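Local atomic coordinates of acetyl-xylan esterase (Streptomyces lividans, PDB entry 2CC0), a protein that hydrolyses acetyl ester groups on xylan as a metal-dependent family 4 carbohydrate esterase, probably contributing to the breakdown of plant cell walls. Residues Val59-Tyr64 / Ser82-Ala87; Thr65-Thr70 / Arg100-Glu105. One frame throughout, in Å; residues are numbered along the deposited sequence.

Contact 1 of 2, residues Val59-Tyr64 / Ser82-Ala87; sequences VANHSY and SRTQQA. With ZN (zinc ion), chain C.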
# COMPACT_ATOMS: atom_id res chain seq x y z
N VAL A 59 5.99 -10.73 13.48
CA VAL A 59 6.74 -11.65 12.61
C VAL A 59 5.87 -11.90 11.37
O VAL A 59 4.66 -12.17 11.47
CB VAL A 59 7.04 -12.99 13.32
CG1 VAL A 59 7.91 -13.87 12.40
CG2 VAL A 59 7.72 -12.72 14.67
N ALA A 60 6.52 -11.82 10.21
CA ALA A 60 5.83 -11.93 8.94
C ALA A 60 6.58 -12.87 7.99
O ALA A 60 7.68 -13.33 8.29
CB ALA A 60 5.64 -10.55 8.30
N ASN A 61 5.90 -13.20 6.89
CA ASN A 61 6.33 -14.27 5.95
C ASN A 61 7.16 -13.69 4.81
O ASN A 61 6.71 -12.76 4.12
CB ASN A 61 5.04 -14.96 5.43
CG ASN A 61 5.28 -16.18 4.54
OD1 ASN A 61 6.17 -16.20 3.68
ND2 ASN A 61 4.39 -17.17 4.69
N HIS A 62 8.36 -14.24 4.59
CA HIS A 62 9.24 -13.76 3.52
C HIS A 62 9.67 -14.92 2.58
O HIS A 62 10.74 -14.86 1.98
CB HIS A 62 10.46 -13.03 4.10
CG HIS A 62 11.22 -12.20 3.11
ND1 HIS A 62 10.62 -11.44 2.12
CD2 HIS A 62 12.54 -11.95 3.02
CE1 HIS A 62 11.55 -10.79 1.43
NE2 HIS A 62 12.73 -11.08 1.96
N SER A 63 8.77 -15.90 2.41
CA SER A 63 9.00 -17.16 1.65
C SER A 63 9.93 -18.11 2.40
O SER A 63 10.51 -17.73 3.42
CB SER A 63 9.54 -16.90 0.23
OG SER A 63 10.95 -16.71 0.27
N TYR A 64 10.06 -19.33 1.88
CA TYR A 64 10.86 -20.35 2.57
C TYR A 64 12.35 -20.25 2.25
O TYR A 64 13.17 -20.34 3.17
CB TYR A 64 10.34 -21.77 2.31
CG TYR A 64 10.73 -22.72 3.42
CD1 TYR A 64 9.95 -22.80 4.58
CD2 TYR A 64 11.87 -23.54 3.32
CE1 TYR A 64 10.30 -23.67 5.65
CE2 TYR A 64 12.22 -24.40 4.38
CZ TYR A 64 11.44 -24.46 5.52
OH TYR A 64 11.81 -25.30 6.56
N SER A 82 3.20 -21.59 2.22
CA SER A 82 2.60 -22.42 3.26
C SER A 82 3.65 -22.98 4.23
O SER A 82 3.41 -23.00 5.44
CB SER A 82 1.76 -23.53 2.64
OG SER A 82 2.54 -24.35 1.81
N ARG A 83 4.79 -23.42 3.73
CA ARG A 83 5.84 -23.96 4.61
C ARG A 83 6.34 -22.88 5.56
O ARG A 83 6.71 -23.15 6.70
CB ARG A 83 6.98 -24.55 3.80
CG ARG A 83 6.63 -25.91 3.18
CD ARG A 83 7.18 -26.02 1.77
NE ARG A 83 8.61 -26.20 1.76
CZ ARG A 83 9.46 -25.68 0.87
NH1 ARG A 83 9.03 -24.92 -0.13
NH2 ARG A 83 10.75 -25.95 0.99
N THR A 84 6.38 -21.63 5.07
CA THR A 84 6.80 -20.54 5.92
C THR A 84 5.75 -20.19 7.01
O THR A 84 6.13 -19.89 8.16
CB THR A 84 7.20 -19.32 5.05
OG1 THR A 84 8.25 -19.72 4.16
CG2 THR A 84 7.70 -18.18 5.94
N GLN A 85 4.45 -20.23 6.66
CA GLN A 85 3.38 -20.06 7.65
C GLN A 85 3.57 -21.10 8.76
O GLN A 85 3.58 -20.77 9.94
CB GLN A 85 1.99 -20.25 7.02
CG GLN A 85 1.57 -19.15 6.02
CD GLN A 85 1.47 -17.77 6.68
OE1 GLN A 85 2.46 -17.03 6.75
NE2 GLN A 85 0.29 -17.45 7.22
N GLN A 86 3.79 -22.34 8.34
CA GLN A 86 3.96 -23.47 9.26
C GLN A 86 5.21 -23.29 10.13
O GLN A 86 5.17 -23.53 11.34
CB GLN A 86 4.03 -24.77 8.46
CG GLN A 86 2.70 -25.17 7.79
CD GLN A 86 2.89 -26.04 6.55
OE1 GLN A 86 3.97 -26.58 6.31
NE2 GLN A 86 1.83 -26.17 5.74
N ALA A 87 6.32 -22.88 9.52
CA ALA A 87 7.58 -22.77 10.29
C ALA A 87 7.49 -21.66 11.33
O ALA A 87 7.95 -21.80 12.47
CB ALA A 87 8.78 -22.56 9.37
ZN ZN C . 14.64 -10.64 1.21
O HOH W 1 16.43 -9.64 0.88
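T84 packs its CG2 methyl against the side-chain amide of N61, with T84 CG2 3.4 Å from N61 OD1. CB of N61 points toward the helix, and CG continues outward anti to the backbone N (chi1 -175°). There N61 ND2 donates an almost straight hydrogen bond of 2.8 Å to Q85 OE1 (177° at the hydrogen). The acceptor lies in the amide plane of N61, whereas the donor is tilted from the carbonyl plane of Q85. Although the Q85 side chain starts out away from the strand, the bend at chi2 (-62°) turns CD back, and OE1 comes within reach of N61. ND2 also donates to I81 O, one helical turn earlier, while N61 OD1 accepts from S63 N at 2.9 Å and closes an Asx turn. Partners on both polar atoms thus fix the rotation of this buried amide.

Y64 packs on the same turns of the helix, against R83, T84 and A87. Its ring edge meets T84 OG1, a hydroxyl bonded to E80 O, and its CD1 lies 3.5 Å from R83 CB. CE1 reaches A87 CB obliquely at 4.2 Å. In one of its two modelled conformers R83 lays its guanidinium over a ring face, an off-centre cation-pi stack with CZ 4.5 Å from the ring centroid. H62 turns away from the helix to bind zinc through NE2, with R100 O as the partner of its ND1.

The contact packs helix 74-90 against the C-terminal end of strand 58-61, which pairs in parallel with strand 34-37. Y64 is also touched by helix 39-44 through Q40 and A43, and N61 adjoins strand 98-99 at F99.

Contact 2 of 2, residues Thr65-Thr70 / Arg100-Glu105; sequences THPHMT and RPPYGE. With ZN (zinc ion), chain C; ACT (acetate ion), chain D.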
# COMPACT_ATOMS: atom_id res chain seq x y z
N THR A 65 12.67 -20.05 0.98
CA THR A 65 14.08 -20.07 0.54
C THR A 65 14.48 -18.80 -0.25
O THR A 65 15.57 -18.76 -0.83
CB THR A 65 14.35 -21.31 -0.38
OG1 THR A 65 13.66 -21.16 -1.63
CG2 THR A 65 13.95 -22.64 0.29
N HIS A 66 13.60 -17.80 -0.30
CA HIS A 66 13.88 -16.54 -0.99
C HIS A 66 14.09 -16.69 -2.52
O HIS A 66 15.03 -16.11 -3.07
CB HIS A 66 15.08 -15.83 -0.31
CG HIS A 66 15.12 -14.34 -0.52
ND1 HIS A 66 15.61 -13.76 -1.67
CD2 HIS A 66 14.75 -13.32 0.29
CE1 HIS A 66 15.55 -12.44 -1.56
NE2 HIS A 66 15.02 -12.15 -0.38
N PRO A 67 13.22 -17.45 -3.21
CA PRO A 67 13.36 -17.56 -4.67
C PRO A 67 12.81 -16.31 -5.34
O PRO A 67 12.09 -15.54 -4.69
CB PRO A 67 12.45 -18.75 -5.02
CG PRO A 67 11.38 -18.69 -3.99
CD PRO A 67 12.06 -18.23 -2.71
N HIS A 68 13.09 -16.15 -6.63
CA HIS A 68 12.35 -15.19 -7.44
C HIS A 68 10.99 -15.83 -7.69
O HIS A 68 10.85 -16.68 -8.56
CB HIS A 68 13.10 -14.95 -8.75
CG HIS A 68 14.34 -14.12 -8.58
ND1 HIS A 68 14.33 -12.75 -8.63
CD2 HIS A 68 15.63 -14.49 -8.37
CE1 HIS A 68 15.56 -12.29 -8.44
NE2 HIS A 68 16.36 -13.33 -8.28
N MET A 69 9.98 -15.45 -6.92
CA MET A 69 8.68 -16.18 -6.88
C MET A 69 7.94 -16.18 -8.21
O MET A 69 7.22 -17.12 -8.53
CB MET A 69 7.75 -15.62 -5.77
CG MET A 69 8.21 -15.86 -4.31
SD MET A 69 7.95 -17.53 -3.61
CE MET A 69 6.19 -17.56 -3.25
N THR A 70 8.09 -15.11 -8.98
CA THR A 70 7.36 -15.00 -10.24
C THR A 70 7.96 -15.94 -11.29
O THR A 70 7.35 -16.13 -12.35
CB THR A 70 7.28 -13.54 -10.76
OG1 THR A 70 8.58 -13.11 -11.18
CG2 THR A 70 6.74 -12.60 -9.67
N ARG A 100 5.99 -10.45 2.38
CA ARG A 100 6.76 -9.59 1.48
C ARG A 100 7.41 -10.47 0.42
O ARG A 100 8.17 -11.39 0.77
CB ARG A 100 7.83 -8.79 2.24
CG ARG A 100 8.72 -7.96 1.31
CD ARG A 100 9.59 -7.07 2.15
NE ARG A 100 8.87 -5.87 2.60
CZ ARG A 100 9.27 -5.12 3.63
NH1 ARG A 100 10.33 -5.51 4.35
NH2 ARG A 100 8.61 -4.03 3.96
N PRO A 101 7.11 -10.23 -0.86
CA PRO A 101 7.72 -11.07 -1.89
C PRO A 101 9.23 -10.82 -1.91
O PRO A 101 9.68 -9.66 -1.83
CB PRO A 101 7.12 -10.53 -3.20
CG PRO A 101 5.89 -9.77 -2.80
CD PRO A 101 6.24 -9.18 -1.44
N PRO A 102 10.03 -11.89 -2.02
CA PRO A 102 11.46 -11.67 -2.27
C PRO A 102 11.64 -10.73 -3.48
O PRO A 102 10.96 -10.88 -4.51
CB PRO A 102 11.96 -13.08 -2.59
CG PRO A 102 11.05 -14.01 -1.79
CD PRO A 102 9.69 -13.32 -1.86
N TYR A 103 12.56 -9.77 -3.36
CA TYR A 103 12.93 -8.82 -4.46
C TYR A 103 11.79 -7.87 -4.79
O TYR A 103 11.87 -7.15 -5.78
CB TYR A 103 13.36 -9.55 -5.75
CG TYR A 103 14.36 -10.65 -5.45
CD1 TYR A 103 15.69 -10.34 -5.13
CD2 TYR A 103 13.97 -11.98 -5.42
CE1 TYR A 103 16.61 -11.36 -4.83
CE2 TYR A 103 14.88 -13.02 -5.12
CZ TYR A 103 16.20 -12.69 -4.82
OH TYR A 103 17.09 -13.70 -4.51
N GLY A 104 10.70 -7.91 -4.01
CA GLY A 104 9.51 -7.09 -4.30
C GLY A 104 8.76 -7.54 -5.55
O GLY A 104 7.87 -6.82 -6.02
N GLU A 105 9.12 -8.71 -6.09
CA GLU A 105 8.61 -9.18 -7.38
C GLU A 105 7.32 -9.95 -7.20
O GLU A 105 7.26 -10.97 -6.48
CB GLU A 105 9.66 -10.05 -8.10
CG GLU A 105 10.87 -9.22 -8.54
CD GLU A 105 12.10 -10.04 -8.95
OE1 GLU A 105 12.11 -11.27 -8.78
OE2 GLU A 105 13.08 -9.39 -9.42
ZN ZN C . 14.64 -10.64 1.21
C ACT D . 13.50 -8.59 -0.06
O ACT D . 13.94 -9.41 -0.90
OXT ACT D . 14.09 -8.51 1.06
CH3 ACT D . 12.30 -7.74 -0.38
O HOH W 2 17.14 -16.56 -5.19
O HOH W 3 9.36 -12.69 -5.53
O HOH W 4 10.39 -13.18 -9.24
O HOH W 1 16.43 -9.64 0.88
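An aromatic cluster joins two active-site loops of the polysaccharide deacetylase fold, one following strand 58-61 and the other following strand 98-99. The first carries H66, the second histidine of the family's HSxxH zinc motif; the second carries the RPPY sequence R100-Y103. The Y103 ring is sandwiched between two histidines. H68 lies flat over one face in an offset stack, centroids 3.8 Å apart and planes 6° apart, while H66 turns its edge to the opposite face, CE1 standing 3.3 Å from Y103 CZ. P102 CB sits over the centre of the H66 ring, a CH-pi contact 3.7 Å from the centroid. The metal ligand is therefore packed by proline on a face and by tyrosine at its edge.

H68 is itself held by E105: ND1 donates to OE1 at 2.7 Å, in the imidazole plane and on the syn side of the carboxylate. That bond helps to fix the rotation of the stacked ring. Water 3 ties the backbones together, accepting from M69 N and donating to P102 O and E105 O, and M69 CG packs on P102 CD.

Both acetate oxygens bind zinc. If this acetate, probably from the crystallisation liquor, marks where the acetyl group sits, Y103 N is placed as an oxyanion-hole donor could be: it donates to acetate O at 2.8 Å, with 176° at the hydrogen.

Contacts 1 and 2 have centres 12 Å apart, and both reach the same zinc ion. Segment 65-70 follows directly on 59-64, and H62 and H66, four residues apart, both bind zinc through NE2, at 2.1 and 2.2 Å; water 1 and both acetate oxygens are bound too, and D13 belongs to the same metal site. A probable second-shell bond of 2.8 Å from H62 ND1 to R100 O joins the contacts, and R100 N, 3.0 Å from N61 O, adds a probable backbone link between strand 58-61 and the loop of R100. S63 OG packs against P102 CG at 3.4 Å. Contact 1 thus places the zinc-binding loop on helix 74-90, and contact 2 joins its continuation to the acetate pocket.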